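Local coordinates for protein esterase YbfF (Escherichia coli, PDB 3BF7) that probably hydrolyses ester or thioester substrates as an alpha/beta hydrolase whose helical cap helps to form an unusual substrate-binding crevice, at residues D125-A130 / Q151-E156. The protein carries 1 engineered substitution. Residues are numbered along the deposited sequence; the frame is centred on the assembly and turned at random.
Sequences DEIFAA and QHLNEE
Two neighbouring side chains, H152 and L153, carry the loop between helices 142-149 and 156-163 onto the first turns of helix 125-136. The imidazole of H152 lies with one face over the backbone at A129 and A130: A130 CA stands 4.0 Å from the centroid of the H152 ring and 18° off its normal, which qualifies as a CH-pi contact. A129 O rests above the same face, displaced toward the rim. With CG of H152 anti to its carbonyl carbon, chi1 sends the ring toward the helix, and chi2, 78°, turns its face to A130. The two alanine methyls meet different parts of the side chain, A130 CB touching H152 CB at 3.7 Å and A129 CB touching H152 CD2, also at 3.7 Å. ND1 makes a weak hydrogen bond to I148 O in the last turn of helix 142-149, which may help to hold the ring's rotation.

L153 approaches by its branched end. Its CD2 packs against I127 CG1 at 3.9 Å and also touches E126 CB, while CD1 lies 4.0 Å from A130 CB; the I127 and L153 side chains cross at about a right angle. Both also touch L162 of helix 156-163, so the apolar patch joins three elements of the helical cap.

At the exposed margin the polar link is indirect. E126 OE1 and H152 O, 4.0 Å apart, are bridged by two waters. The bond from water 2 to E126 OE1 is very short at 2.5 Å, whereas water 1 lies 3.0 Å from that same oxygen. Both waters donate to both oxygens, so each spends its two hydrogens on the bridge, as would suit a carboxylate that is probably ionised. The chemistry implies an imidazole face on the helix backbone beside an apolar L153 patch, held by dispersion and CH-pi contact, with water-mediated polarity at the edge.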
# COMPACT_ATOMS: atom_id res chain seq x y z
N ASP A 125 -2.31 -17.82 2.91
CA ASP A 125 -1.60 -19.07 3.11
C ASP A 125 -1.12 -19.73 1.82
O ASP A 125 -0.01 -20.25 1.78
CB ASP A 125 -2.45 -20.06 3.90
CG ASP A 125 -2.55 -19.70 5.37
OD1 ASP A 125 -1.90 -18.72 5.81
OD2 ASP A 125 -3.27 -20.41 6.10
N GLU A 126 -1.95 -19.72 0.79
CA GLU A 126 -1.55 -20.32 -0.48
C GLU A 126 -0.45 -19.51 -1.15
O GLU A 126 0.42 -20.07 -1.82
CB GLU A 126 -2.78 -20.47 -1.38
CG GLU A 126 -3.83 -21.36 -0.74
CD GLU A 126 -5.15 -21.35 -1.48
OE1 GLU A 126 -5.28 -22.10 -2.46
OE2 GLU A 126 -6.04 -20.58 -1.07
N ILE A 127 -0.49 -18.19 -0.97
CA ILE A 127 0.54 -17.32 -1.53
C ILE A 127 1.87 -17.63 -0.81
O ILE A 127 2.91 -17.77 -1.46
CB ILE A 127 0.14 -15.83 -1.37
CG1 ILE A 127 -0.91 -15.48 -2.43
CG2 ILE A 127 1.37 -14.93 -1.50
CD1 ILE A 127 -1.53 -14.11 -2.25
N PHE A 128 1.83 -17.77 0.51
CA PHE A 128 3.05 -18.11 1.25
C PHE A 128 3.56 -19.48 0.80
O PHE A 128 4.77 -19.68 0.67
CB PHE A 128 2.77 -18.15 2.76
CG PHE A 128 2.93 -16.81 3.45
CD1 PHE A 128 4.19 -16.25 3.64
CD2 PHE A 128 1.82 -16.14 3.95
CE1 PHE A 128 4.34 -15.04 4.32
CE2 PHE A 128 1.96 -14.93 4.63
CZ PHE A 128 3.23 -14.38 4.82
N ALA A 129 2.65 -20.42 0.56
CA ALA A 129 3.03 -21.76 0.12
C ALA A 129 3.73 -21.69 -1.25
O ALA A 129 4.72 -22.38 -1.49
CB ALA A 129 1.81 -22.66 0.04
N ALA A 130 3.19 -20.85 -2.13
CA ALA A 130 3.76 -20.69 -3.47
C ALA A 130 5.15 -20.06 -3.38
O ALA A 130 6.09 -20.49 -4.06
CB ALA A 130 2.85 -19.82 -4.32
N GLN A 151 1.05 -23.74 -9.67
CA GLN A 151 0.65 -25.01 -9.09
C GLN A 151 -0.04 -24.77 -7.74
O GLN A 151 -0.62 -25.68 -7.16
CB GLN A 151 1.88 -25.90 -8.88
CG GLN A 151 2.71 -26.10 -10.14
CD GLN A 151 3.93 -26.97 -9.92
OE1 GLN A 151 4.74 -27.16 -10.83
NE2 GLN A 151 4.08 -27.48 -8.70
N HIS A 152 0.03 -23.53 -7.27
CA HIS A 152 -0.57 -23.14 -6.00
C HIS A 152 -1.65 -22.08 -6.16
O HIS A 152 -2.62 -22.05 -5.39
CB HIS A 152 0.49 -22.56 -5.06
CG HIS A 152 1.48 -23.56 -4.56
ND1 HIS A 152 2.54 -24.02 -5.31
CD2 HIS A 152 1.56 -24.20 -3.37
CE1 HIS A 152 3.23 -24.89 -4.61
NE2 HIS A 152 2.66 -25.03 -3.43
N LEU A 153 -1.47 -21.20 -7.14
CA LEU A 153 -2.39 -20.10 -7.38
C LEU A 153 -2.95 -20.13 -8.79
O LEU A 153 -2.27 -20.54 -9.72
CB LEU A 153 -1.65 -18.78 -7.16
CG LEU A 153 -0.87 -18.63 -5.85
CD1 LEU A 153 0.03 -17.41 -5.93
CD2 LEU A 153 -1.83 -18.55 -4.67
N ASN A 154 -4.20 -19.69 -8.94
CA ASN A 154 -4.81 -19.67 -10.26
C ASN A 154 -5.14 -18.27 -10.75
O ASN A 154 -5.81 -18.10 -11.77
CB ASN A 154 -6.05 -20.56 -10.29
CG ASN A 154 -5.70 -22.03 -10.24
OD1 ASN A 154 -5.38 -22.57 -9.18
ND2 ASN A 154 -5.73 -22.68 -11.39
N GLU A 155 -4.66 -17.26 -10.02
CA GLU A 155 -4.86 -15.87 -10.40
C GLU A 155 -3.54 -15.38 -10.99
O GLU A 155 -2.62 -15.03 -10.26
CB GLU A 155 -5.23 -15.03 -9.17
CG GLU A 155 -6.73 -14.98 -8.85
CD GLU A 155 -7.30 -16.33 -8.43
OE1 GLU A 155 -8.52 -16.39 -8.16
OE2 GLU A 155 -6.55 -17.32 -8.37
N GLU A 156 -3.46 -15.37 -12.32
CA GLU A 156 -2.24 -14.95 -13.00
C GLU A 156 -1.79 -13.55 -12.61
O GLU A 156 -0.59 -13.29 -12.50
CB GLU A 156 -2.44 -15.02 -14.52
CG GLU A 156 -1.17 -14.76 -15.32
CD GLU A 156 -0.11 -15.84 -15.13
OE1 GLU A 156 1.05 -15.60 -15.52
OE2 GLU A 156 -0.44 -16.92 -14.61
O HOH W 1 -2.96 -23.87 -3.20
O HOH W 2 -4.92 -20.91 -4.65